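Local coordinates for lysosome-associated membrane glycoprotein 3 (Homo sapiens, PDB 4AKM), which is a lysosomal membrane glycoprotein that takes part in the unfolded protein response and in fusion of lysosomes with autophagosomes, at residues N70-K75 against I82-A87; R14-A19 against R56-L61; E78-S83 against V137-F142; G100-V105 against Q122-S127. All coordinates share one frame; numbering follows the deposited sequence.

Contact 1. Residues N70-K75 against I82-A87; sequences NLTFTK and ISEVGA. With NAG (2-acetamido-2-deoxy-beta-D-glucopyranose), chain D.
Asn70 and Gly86 exchange two backbone hydrogen bonds, the one from Asn70 N to Gly86 O spanning 2.8 Å, and two residues further on Thr72 and Glu84 do the same. They knit together the antiparallel hairpin of strands 67-75 and 80-90, part of the beta-prism fold of the membrane-proximal luminal domain. A classic beta bulge interrupts the ladder: Ser83 and Glu84 both face Thr72, and Thr72 O takes the amides of both. Ser83 N lies 2.6 Å from Thr72 O, but its bond is bent, with 142° at the hydrogen. Past the bulge the pairing slips by one residue, so Phe73 sits opposite Ile82. The Ser83 hydroxyl, between its own backbone N and carbonyl carbon (chi1 67°), meets Thr74 OG1 at 2.9 Å, and either group could donate.

One face of the hairpin carries the glycan. Asn70 ND2 is bonded to C1 of the N-acetylglucosamine, while Thr72, the threonine of the Asn-Leu-Thr sequon, hydrogen-bonds through OG1 to the sugar's O6 at 2.6 Å. A weak hydrogen bond from Asn59 ND2 on the adjoining strand reaches Asn70 OD1. Beside the sugar, Thr72 CB packs on Glu84 CB at 3.6 Å.

Apolar side chains fill the opposite face, where Met21 and Ile17 of strand 14-27 cover Leu71 and Phe73. Leu71 and Val85 extend in the same direction, flank to flank, CD2 to CG1 at 3.7 Å. Phe73 and Ile82 run alongside each other likewise, with Phe73 CE2 3.5 Å from Ile82 CG1.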
# COMPACT_ATOMS: atom_id res chain seq x y z
N ASN A 70 3.72 -4.61 -1.23
CA ASN A 70 3.58 -4.36 -2.64
C ASN A 70 2.16 -3.98 -2.98
O ASN A 70 1.23 -4.77 -2.82
CB ASN A 70 4.01 -5.59 -3.44
CG ASN A 70 4.36 -5.27 -4.88
OD1 ASN A 70 4.52 -4.11 -5.24
ND2 ASN A 70 4.47 -6.31 -5.70
N LEU A 71 2.00 -2.75 -3.45
CA LEU A 71 0.72 -2.22 -3.88
C LEU A 71 0.67 -2.17 -5.40
O LEU A 71 1.40 -1.41 -6.02
CB LEU A 71 0.50 -0.82 -3.30
CG LEU A 71 0.50 -0.72 -1.77
CD1 LEU A 71 0.13 0.68 -1.31
CD2 LEU A 71 -0.43 -1.75 -1.16
N THR A 72 -0.19 -2.99 -5.99
CA THR A 72 -0.38 -3.00 -7.44
C THR A 72 -1.63 -2.24 -7.85
O THR A 72 -2.73 -2.50 -7.33
CB THR A 72 -0.45 -4.43 -7.99
OG1 THR A 72 0.82 -5.07 -7.87
CG2 THR A 72 -0.86 -4.41 -9.45
N PHE A 73 -1.45 -1.33 -8.81
CA PHE A 73 -2.52 -0.49 -9.35
C PHE A 73 -2.91 -0.87 -10.78
O PHE A 73 -2.05 -1.18 -11.61
CB PHE A 73 -2.09 0.98 -9.36
CG PHE A 73 -1.65 1.49 -8.02
CD1 PHE A 73 -0.35 1.28 -7.58
CD2 PHE A 73 -2.51 2.22 -7.22
CE1 PHE A 73 0.07 1.76 -6.37
CE2 PHE A 73 -2.10 2.70 -6.01
CZ PHE A 73 -0.81 2.47 -5.58
N THR A 74 -4.21 -0.82 -11.06
CA THR A 74 -4.75 -1.03 -12.40
C THR A 74 -5.69 0.14 -12.73
O THR A 74 -6.47 0.56 -11.88
CB THR A 74 -5.54 -2.37 -12.48
OG1 THR A 74 -4.63 -3.47 -12.46
CG2 THR A 74 -6.38 -2.46 -13.74
N LYS A 75 -5.58 0.68 -13.94
CA LYS A 75 -6.57 1.66 -14.40
C LYS A 75 -7.55 1.02 -15.39
O LYS A 75 -7.14 0.42 -16.38
CB LYS A 75 -5.92 2.92 -14.98
CG LYS A 75 -5.10 2.72 -16.25
CD LYS A 75 -4.64 4.07 -16.81
CE LYS A 75 -5.81 4.98 -17.14
NZ LYS A 75 -5.37 6.31 -17.65
N ILE A 82 -6.30 0.27 -6.53
CA ILE A 82 -5.34 -0.76 -6.14
C ILE A 82 -5.95 -2.10 -6.48
O ILE A 82 -7.02 -2.45 -5.99
CB ILE A 82 -5.02 -0.71 -4.63
CG1 ILE A 82 -4.15 0.50 -4.29
CG2 ILE A 82 -4.32 -1.99 -4.20
CD1 ILE A 82 -4.12 0.83 -2.81
N SER A 83 -5.28 -2.86 -7.35
CA SER A 83 -5.80 -4.14 -7.80
C SER A 83 -5.15 -5.33 -7.11
O SER A 83 -5.66 -6.45 -7.17
CB SER A 83 -5.66 -4.28 -9.32
OG SER A 83 -4.30 -4.35 -9.69
N GLU A 84 -4.02 -5.11 -6.44
CA GLU A 84 -3.39 -6.22 -5.72
C GLU A 84 -2.59 -5.77 -4.50
O GLU A 84 -1.95 -4.72 -4.53
CB GLU A 84 -2.51 -7.05 -6.67
CG GLU A 84 -1.77 -8.20 -5.99
CD GLU A 84 -1.24 -9.22 -6.98
OE1 GLU A 84 -2.06 -9.77 -7.75
OE2 GLU A 84 -0.02 -9.47 -6.99
N VAL A 85 -2.62 -6.55 -3.42
CA VAL A 85 -1.75 -6.23 -2.29
C VAL A 85 -0.99 -7.44 -1.78
O VAL A 85 -1.58 -8.45 -1.43
CB VAL A 85 -2.49 -5.59 -1.11
CG1 VAL A 85 -1.48 -5.10 -0.08
CG2 VAL A 85 -3.37 -4.44 -1.57
N GLY A 86 0.33 -7.32 -1.72
CA GLY A 86 1.14 -8.40 -1.21
C GLY A 86 1.99 -7.91 -0.07
O GLY A 86 2.36 -6.75 -0.02
N ALA A 87 2.28 -8.79 0.88
CA ALA A 87 3.21 -8.45 1.94
C ALA A 87 4.02 -9.65 2.39
O ALA A 87 3.62 -10.81 2.24
CB ALA A 87 2.49 -7.81 3.11
C1 NAG D . 4.80 -6.36 -7.09
C2 NAG D . 5.48 -7.72 -7.10
C3 NAG D . 6.00 -8.04 -8.50
C4 NAG D . 4.90 -7.88 -9.53
C5 NAG D . 4.14 -6.56 -9.36
C6 NAG D . 2.89 -6.56 -10.22
C7 NAG D . 6.56 -8.59 -5.11
C8 NAG D . 7.87 -8.77 -4.40
N2 NAG D . 6.55 -7.74 -6.13
O3 NAG D . 6.47 -9.37 -8.52
O4 NAG D . 5.45 -7.91 -10.84
O5 NAG D . 3.74 -6.35 -8.02
O6 NAG D . 2.22 -5.33 -10.03
O7 NAG D . 5.56 -9.21 -4.74

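Contact 2. Residues R14-A19 against R56-L61; sequences RLCIKA and RKSNLL. With NAG (2-acetamido-2-deoxy-beta-D-glucopyranose), chain D.
Ile17 pushes its terminal methyl against strand 57-61, where CD1 lies 3.7 Å from Ser58 CB and equally close to the carbonyl carbon of Asn59. The contact is face-to-face packing between two sheets of the beta prism: the segments cross at 55° with their axes 7.8 Å apart, and no hydrogen bond joins them. Extension of the isoleucine chain, with CD1 anti to CA (chi2 -180°), carries the methyl to the opposing backbone. Its other branch, CG2, meets Leu60 CB more loosely at 4.2 Å, the two side chains crossing at a slant. Two residues along, Ala19 CB touches Leu60 CD2 at 3.7 Å. At the other end Cys16 SG stands 3.9 Å from Ser58 OG.

The next shell positions these groups. Cys16 is tied by a disulfide to Cys53, which precedes strand 57-64, so a covalent link runs beside the packing. Cys16 and Ile17 form a classic beta bulge opposite Val9, and the CB of each is directed toward strand 57-61. Val9 also packs on Ile17 and Leu60, and Phe73 covers Ile17 from the hairpin next door.

Asn59 points the other way, out of the interface and toward the glycan. Its OD1 accepts a weak hydrogen bond from Asn52 N, and its CB lies 3.5 Å from O6 of the N-acetylglucosamine.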
# COMPACT_ATOMS: atom_id res chain seq x y z
N ARG A 14 9.19 11.52 -15.36
CA ARG A 14 7.76 11.76 -15.16
C ARG A 14 7.21 11.00 -13.96
O ARG A 14 7.59 9.86 -13.69
CB ARG A 14 6.97 11.39 -16.42
CG ARG A 14 7.01 12.44 -17.53
CD ARG A 14 6.10 12.05 -18.69
NE ARG A 14 6.42 10.72 -19.21
CZ ARG A 14 5.75 10.12 -20.19
NH1 ARG A 14 4.73 10.73 -20.77
NH2 ARG A 14 6.11 8.91 -20.60
N LEU A 15 6.30 11.64 -13.23
CA LEU A 15 5.70 11.04 -12.05
C LEU A 15 4.75 9.90 -12.43
O LEU A 15 3.77 10.11 -13.15
CB LEU A 15 4.98 12.10 -11.22
CG LEU A 15 4.56 11.69 -9.81
CD1 LEU A 15 5.69 10.97 -9.11
CD2 LEU A 15 4.13 12.91 -9.01
N CYS A 16 5.05 8.71 -11.94
CA CYS A 16 4.25 7.53 -12.22
C CYS A 16 3.28 7.22 -11.07
O CYS A 16 2.12 6.90 -11.29
CB CYS A 16 5.17 6.33 -12.48
SG CYS A 16 4.38 4.72 -12.39
N ILE A 17 3.79 7.32 -9.85
CA ILE A 17 3.01 7.02 -8.65
C ILE A 17 3.45 7.94 -7.52
O ILE A 17 4.64 8.07 -7.25
CB ILE A 17 3.21 5.56 -8.18
CG1 ILE A 17 2.51 4.57 -9.12
CG2 ILE A 17 2.72 5.36 -6.76
CD1 ILE A 17 2.67 3.13 -8.72
N LYS A 18 2.50 8.58 -6.86
CA LYS A 18 2.80 9.40 -5.69
C LYS A 18 1.93 8.89 -4.55
O LYS A 18 0.71 8.88 -4.65
CB LYS A 18 2.48 10.87 -5.98
CG LYS A 18 3.02 11.84 -4.94
CD LYS A 18 2.33 13.20 -5.07
CE LYS A 18 3.17 14.33 -4.48
NZ LYS A 18 3.59 14.05 -3.08
N ALA A 19 2.55 8.45 -3.46
CA ALA A 19 1.79 7.86 -2.37
C ALA A 19 2.30 8.26 -1.00
O ALA A 19 3.45 8.01 -0.64
CB ALA A 19 1.72 6.35 -2.51
N ARG A 56 -1.32 0.84 -18.13
CA ARG A 56 -2.56 0.30 -17.59
C ARG A 56 -2.34 -0.42 -16.26
O ARG A 56 -3.29 -0.81 -15.58
CB ARG A 56 -3.22 -0.65 -18.60
CG ARG A 56 -4.74 -0.76 -18.48
CD ARG A 56 -5.20 -2.18 -18.76
NE ARG A 56 -4.70 -3.11 -17.75
CZ ARG A 56 -4.82 -4.43 -17.81
NH1 ARG A 56 -5.43 -5.00 -18.84
NH2 ARG A 56 -4.33 -5.19 -16.84
N LYS A 57 -1.08 -0.58 -15.88
CA LYS A 57 -0.75 -1.31 -14.65
C LYS A 57 0.58 -0.86 -14.06
O LYS A 57 1.62 -0.89 -14.72
CB LYS A 57 -0.72 -2.81 -14.93
CG LYS A 57 -1.03 -3.67 -13.71
CD LYS A 57 -0.82 -5.15 -14.00
CE LYS A 57 0.65 -5.47 -14.21
NZ LYS A 57 0.89 -6.93 -14.29
N SER A 58 0.55 -0.47 -12.79
CA SER A 58 1.75 -0.01 -12.10
C SER A 58 1.91 -0.72 -10.77
O SER A 58 1.01 -1.43 -10.31
CB SER A 58 1.69 1.49 -11.84
OG SER A 58 1.46 2.21 -13.04
N ASN A 59 3.06 -0.53 -10.13
CA ASN A 59 3.23 -1.00 -8.76
C ASN A 59 4.17 -0.13 -7.94
O ASN A 59 5.23 0.30 -8.42
CB ASN A 59 3.68 -2.47 -8.71
CG ASN A 59 5.14 -2.65 -9.11
OD1 ASN A 59 5.48 -2.59 -10.29
ND2 ASN A 59 6.00 -2.90 -8.13
N LEU A 60 3.73 0.14 -6.72
CA LEU A 60 4.56 0.74 -5.68
C LEU A 60 5.01 -0.37 -4.74
O LEU A 60 4.19 -1.02 -4.10
CB LEU A 60 3.78 1.79 -4.89
CG LEU A 60 4.49 2.24 -3.61
CD1 LEU A 60 5.83 2.88 -3.94
CD2 LEU A 60 3.63 3.20 -2.81
N LEU A 61 6.31 -0.59 -4.69
CA LEU A 61 6.87 -1.57 -3.78
C LEU A 61 7.71 -0.88 -2.72
O LEU A 61 8.55 -0.03 -3.03
CB LEU A 61 7.70 -2.60 -4.54
CG LEU A 61 8.35 -3.69 -3.69
CD1 LEU A 61 7.31 -4.53 -2.95
CD2 LEU A 61 9.22 -4.56 -4.56
C1 NAG D . 4.80 -6.36 -7.09
C2 NAG D . 5.48 -7.72 -7.10
C3 NAG D . 6.00 -8.04 -8.50
C4 NAG D . 4.90 -7.88 -9.53
C5 NAG D . 4.14 -6.56 -9.36
C6 NAG D . 2.89 -6.56 -10.22
C7 NAG D . 6.56 -8.59 -5.11
C8 NAG D . 7.87 -8.77 -4.40
N2 NAG D . 6.55 -7.74 -6.13
O3 NAG D . 6.47 -9.37 -8.52
O4 NAG D . 5.45 -7.91 -10.84
O5 NAG D . 3.74 -6.35 -8.02
O6 NAG D . 2.22 -5.33 -10.03
O7 NAG D . 5.56 -9.21 -4.74

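Contact 3. Residues E78-S83 against V137-F142; sequences ESYYIS and VQLQAF
Strands 80-83 and 137-141 cross almost perpendicularly, at 103° with their axes 8.2 Å apart, and the nearest alpha carbons are those of Tyr80 and Ala141. Tyr80 carries most of the contact. Its CG stands between the backbone N and the carbonyl carbon (chi1 61°), and the ring reaches the backbone of the opposing strand, CE2 coming to 3.7 Å from Ala141 N. Ala141 O sits over the centre of one ring face, 4.0 Å above the plane, while Leu139 CD1 approaches the ring edge near CE2. The phenol oxygen lies 3.5 Å from Gln140 CA and hydrogen-bonds outside the pair to His114 O.

In this way a side chain from the five-stranded sheet is inserted against strand 137-141 of the other sheet, as part of the packed interior of the beta prism. Gln140 touches the phenol oxygen with CG at 3.7 Å, and its amide is held outside the pair, OE1 accepting from Gly150 N and NE2 donating to Asp143 O. Phe142, just past the strand end, runs counter to Tyr80 and brings CE2 to 3.7 Å from Tyr80 CB. Further along the crossing, Ile82 CD1 grazes Leu139 CD2 at 4.5 Å.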
# COMPACT_ATOMS: atom_id res chain seq x y z
N GLU A 78 -12.52 5.09 -17.50
CA GLU A 78 -11.92 6.02 -16.53
C GLU A 78 -11.93 5.40 -15.13
O GLU A 78 -12.66 4.43 -14.89
CB GLU A 78 -12.63 7.38 -16.55
CG GLU A 78 -14.14 7.32 -16.31
CD GLU A 78 -14.85 8.63 -16.67
OE1 GLU A 78 -14.34 9.36 -17.55
OE2 GLU A 78 -15.91 8.91 -16.09
N SER A 79 -11.08 5.95 -14.26
CA SER A 79 -10.80 5.44 -12.90
C SER A 79 -9.65 4.43 -12.80
O SER A 79 -9.42 3.63 -13.71
CB SER A 79 -12.04 4.90 -12.17
OG SER A 79 -12.37 3.60 -12.61
N TYR A 80 -8.95 4.49 -11.68
CA TYR A 80 -7.89 3.55 -11.34
C TYR A 80 -8.12 3.10 -9.90
O TYR A 80 -8.91 3.71 -9.18
CB TYR A 80 -6.51 4.22 -11.48
CG TYR A 80 -6.30 5.42 -10.57
CD1 TYR A 80 -6.76 6.68 -10.94
CD2 TYR A 80 -5.65 5.29 -9.35
CE1 TYR A 80 -6.57 7.77 -10.12
CE2 TYR A 80 -5.46 6.38 -8.52
CZ TYR A 80 -5.92 7.62 -8.91
OH TYR A 80 -5.73 8.71 -8.09
N TYR A 81 -7.42 2.06 -9.49
CA TYR A 81 -7.61 1.49 -8.16
C TYR A 81 -6.43 0.61 -7.81
O TYR A 81 -5.63 0.25 -8.68
CB TYR A 81 -8.91 0.68 -8.11
CG TYR A 81 -9.05 -0.33 -9.23
CD1 TYR A 81 -9.62 0.03 -10.45
CD2 TYR A 81 -8.60 -1.63 -9.08
CE1 TYR A 81 -9.73 -0.88 -11.48
CE2 TYR A 81 -8.72 -2.55 -10.10
CZ TYR A 81 -9.28 -2.18 -11.30
OH TYR A 81 -9.39 -3.10 -12.32
N ILE A 82 -6.30 0.27 -6.53
CA ILE A 82 -5.34 -0.76 -6.14
C ILE A 82 -5.95 -2.10 -6.48
O ILE A 82 -7.02 -2.45 -5.99
CB ILE A 82 -5.02 -0.71 -4.63
CG1 ILE A 82 -4.15 0.50 -4.29
CG2 ILE A 82 -4.32 -1.99 -4.20
CD1 ILE A 82 -4.12 0.83 -2.81
N SER A 83 -5.28 -2.86 -7.35
CA SER A 83 -5.80 -4.14 -7.80
C SER A 83 -5.15 -5.33 -7.11
O SER A 83 -5.66 -6.45 -7.17
CB SER A 83 -5.66 -4.28 -9.32
OG SER A 83 -4.30 -4.35 -9.69
N VAL A 137 -3.79 8.18 4.29
CA VAL A 137 -3.56 7.93 2.89
C VAL A 137 -3.91 9.12 2.00
O VAL A 137 -5.02 9.64 2.06
CB VAL A 137 -4.39 6.72 2.40
CG1 VAL A 137 -4.21 6.51 0.91
CG2 VAL A 137 -4.01 5.46 3.17
N GLN A 138 -2.95 9.55 1.20
CA GLN A 138 -3.24 10.32 0.01
C GLN A 138 -2.34 9.85 -1.12
O GLN A 138 -1.12 9.94 -1.02
CB GLN A 138 -3.06 11.81 0.23
CG GLN A 138 -3.45 12.64 -0.99
CD GLN A 138 -3.82 14.06 -0.64
OE1 GLN A 138 -3.73 14.47 0.52
NE2 GLN A 138 -4.22 14.83 -1.64
N LEU A 139 -2.94 9.35 -2.20
CA LEU A 139 -2.15 8.81 -3.29
C LEU A 139 -2.72 9.17 -4.65
O LEU A 139 -3.82 9.71 -4.76
CB LEU A 139 -2.00 7.29 -3.16
CG LEU A 139 -3.25 6.40 -3.04
CD1 LEU A 139 -3.90 6.14 -4.39
CD2 LEU A 139 -2.89 5.09 -2.35
N GLN A 140 -1.96 8.86 -5.69
CA GLN A 140 -2.36 9.10 -7.07
C GLN A 140 -1.46 8.27 -7.97
O GLN A 140 -0.27 8.11 -7.70
CB GLN A 140 -2.25 10.59 -7.41
CG GLN A 140 -2.82 10.96 -8.78
CD GLN A 140 -3.03 12.46 -8.94
OE1 GLN A 140 -3.15 13.19 -7.96
NE2 GLN A 140 -3.08 12.92 -10.19
N ALA A 141 -2.04 7.74 -9.04
CA ALA A 141 -1.29 6.90 -9.98
C ALA A 141 -1.66 7.20 -11.44
O ALA A 141 -2.75 7.69 -11.73
CB ALA A 141 -1.50 5.43 -9.67
N PHE A 142 -0.73 6.90 -12.34
CA PHE A 142 -0.89 7.11 -13.79
C PHE A 142 -0.93 8.59 -14.20
O PHE A 142 0.12 9.21 -14.37
CB PHE A 142 -2.11 6.36 -14.33
CG PHE A 142 -2.18 4.93 -13.90
CD1 PHE A 142 -1.38 3.97 -14.50
CD2 PHE A 142 -3.04 4.53 -12.88
CE1 PHE A 142 -1.43 2.65 -14.11
CE2 PHE A 142 -3.10 3.21 -12.49
CZ PHE A 142 -2.29 2.27 -13.10

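Contact 4. Residues G100-V105 against Q122-S127; sequences GIKHAV and QSLQLS
Lys102 runs its aliphatic chain past the tip of the Gln125 carbonyl, with CG 3.3 Å and CE 3.5 Å from Gln125 O. Just past Lys102, where the strand is interrupted, the imidazole of His103 has the CG2 methyl of Ile101 over the centre of one face, 3.4 Å above its plane. Ile101 points away from segment 122-127, and both it and His103 rest on Glu84 of the adjoining strand.

The lysine chain is bent at CG (chi2 -86°), which turns CD out of line with the stem. Its CB and CG pack on Leu124 CD2, the former at 4.0 Å, as the two side chains pass at a slant. Leu126 comes to the backbone of Gly100 instead: its CB is 3.9 Å from Gly100 O. Leu126, which is buried, also touches Ala87 and Val132. Next to it Ser127 CB approaches Gly100 CA at 4.2 Å, and the serine hydroxyl accepts hydrogen bonds from His129 N and Leu130 N, at the approach to strand 130-135. A bound iridium(III) ion lies about 4 Å from that side chain.

No hydrogen bond joins the two segments; each spends its backbone elsewhere, Lys102 with Val85 and Leu124 with Val132. The arrangement is side-chain packing at the surface of the beta prism, where strand 97-110, outermost in the five-stranded sheet, meets strand 122-125 of the other sheet and the residues just after it.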
# COMPACT_ATOMS: atom_id res chain seq x y z
N GLY A 100 1.43 -12.90 2.38
CA GLY A 100 0.12 -13.08 1.79
C GLY A 100 -0.17 -12.09 0.68
O GLY A 100 0.39 -11.00 0.65
N ILE A 101 -1.05 -12.49 -0.22
CA ILE A 101 -1.43 -11.66 -1.35
C ILE A 101 -2.92 -11.71 -1.56
O ILE A 101 -3.52 -12.78 -1.56
CB ILE A 101 -0.73 -12.10 -2.66
CG1 ILE A 101 0.79 -12.09 -2.51
CG2 ILE A 101 -1.15 -11.20 -3.82
CD1 ILE A 101 1.54 -12.09 -3.83
N LYS A 102 -3.52 -10.54 -1.71
CA LYS A 102 -4.89 -10.42 -2.17
C LYS A 102 -4.84 -10.02 -3.63
O LYS A 102 -4.28 -8.97 -3.99
CB LYS A 102 -5.64 -9.38 -1.35
CG LYS A 102 -6.48 -9.98 -0.25
CD LYS A 102 -7.84 -10.38 -0.78
CE LYS A 102 -8.86 -10.46 0.34
NZ LYS A 102 -10.25 -10.24 -0.16
N HIS A 103 -5.42 -10.88 -4.47
CA HIS A 103 -5.19 -10.82 -5.90
C HIS A 103 -6.19 -10.00 -6.70
O HIS A 103 -5.79 -9.26 -7.61
CB HIS A 103 -5.10 -12.24 -6.46
CG HIS A 103 -3.77 -12.89 -6.23
ND1 HIS A 103 -3.52 -13.69 -5.15
CD2 HIS A 103 -2.62 -12.83 -6.94
CE1 HIS A 103 -2.27 -14.12 -5.20
NE2 HIS A 103 -1.70 -13.60 -6.28
N ALA A 104 -7.47 -10.15 -6.40
CA ALA A 104 -8.49 -9.57 -7.26
C ALA A 104 -9.38 -8.61 -6.49
O ALA A 104 -10.55 -8.91 -6.25
CB ALA A 104 -9.33 -10.66 -7.91
N VAL A 105 -8.82 -7.47 -6.12
CA VAL A 105 -9.55 -6.52 -5.28
C VAL A 105 -9.73 -5.18 -5.97
O VAL A 105 -8.92 -4.78 -6.81
CB VAL A 105 -8.84 -6.31 -3.93
CG1 VAL A 105 -8.78 -7.62 -3.16
CG2 VAL A 105 -7.45 -5.74 -4.14
N GLN A 122 -7.78 2.08 7.05
CA GLN A 122 -8.27 1.06 6.12
C GLN A 122 -7.55 -0.26 6.37
O GLN A 122 -6.40 -0.29 6.81
CB GLN A 122 -8.10 1.49 4.67
CG GLN A 122 -8.95 2.70 4.28
CD GLN A 122 -10.44 2.48 4.52
OE1 GLN A 122 -10.96 2.78 5.60
NE2 GLN A 122 -11.13 1.96 3.51
N SER A 123 -8.23 -1.36 6.08
CA SER A 123 -7.75 -2.67 6.47
C SER A 123 -8.01 -3.73 5.41
O SER A 123 -9.00 -3.68 4.69
CB SER A 123 -8.43 -3.11 7.77
OG SER A 123 -8.42 -4.51 7.90
N LEU A 124 -7.10 -4.70 5.34
CA LEU A 124 -7.24 -5.79 4.39
C LEU A 124 -6.58 -7.06 4.92
O LEU A 124 -5.42 -7.04 5.32
CB LEU A 124 -6.59 -5.40 3.06
CG LEU A 124 -6.92 -6.33 1.91
CD1 LEU A 124 -8.40 -6.26 1.62
CD2 LEU A 124 -6.09 -5.97 0.68
N GLN A 125 -7.33 -8.16 4.96
CA GLN A 125 -6.74 -9.45 5.30
C GLN A 125 -6.02 -10.00 4.08
O GLN A 125 -6.64 -10.24 3.04
CB GLN A 125 -7.79 -10.44 5.80
CG GLN A 125 -8.14 -10.30 7.27
CD GLN A 125 -7.30 -11.18 8.18
OE1 GLN A 125 -6.19 -11.58 7.84
NE2 GLN A 125 -7.83 -11.48 9.36
N LEU A 126 -4.70 -10.18 4.19
CA LEU A 126 -3.89 -10.67 3.08
C LEU A 126 -3.85 -12.19 3.05
O LEU A 126 -4.11 -12.81 2.02
CB LEU A 126 -2.48 -10.08 3.15
CG LEU A 126 -2.43 -8.55 3.14
CD1 LEU A 126 -1.00 -8.07 3.06
CD2 LEU A 126 -3.27 -7.97 2.01
N SER A 127 -3.53 -12.78 4.20
CA SER A 127 -3.65 -14.21 4.41
C SER A 127 -4.59 -14.41 5.58
O SER A 127 -5.31 -13.50 5.97
CB SER A 127 -2.30 -14.84 4.71
OG SER A 127 -1.83 -14.43 5.99

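In the fold
Contact 1 lies centrally, about 10 Å between centres from contacts 2 and 3 and about 9 Å from contact 4. It continues the five-stranded sheet to either side: Leu71 N bonds to Leu60 O of contact 2 and Ala87 N to Gly100 O of contact 4. Contacts 2, 3 and 4 each join this sheet to the other one. Contacts 2 and 3 are neighbours there, with Lys18 O accepting from Gln140 N at 2.9 Å, whereas contacts 2 and 4 stand about 19 Å apart by their centres. Ile82 and Ser83 belong to both contacts 1 and 3. The glycan on Asn70 touches contacts 1 and 2, on the face of the sheet turned from the sheet-to-sheet packing.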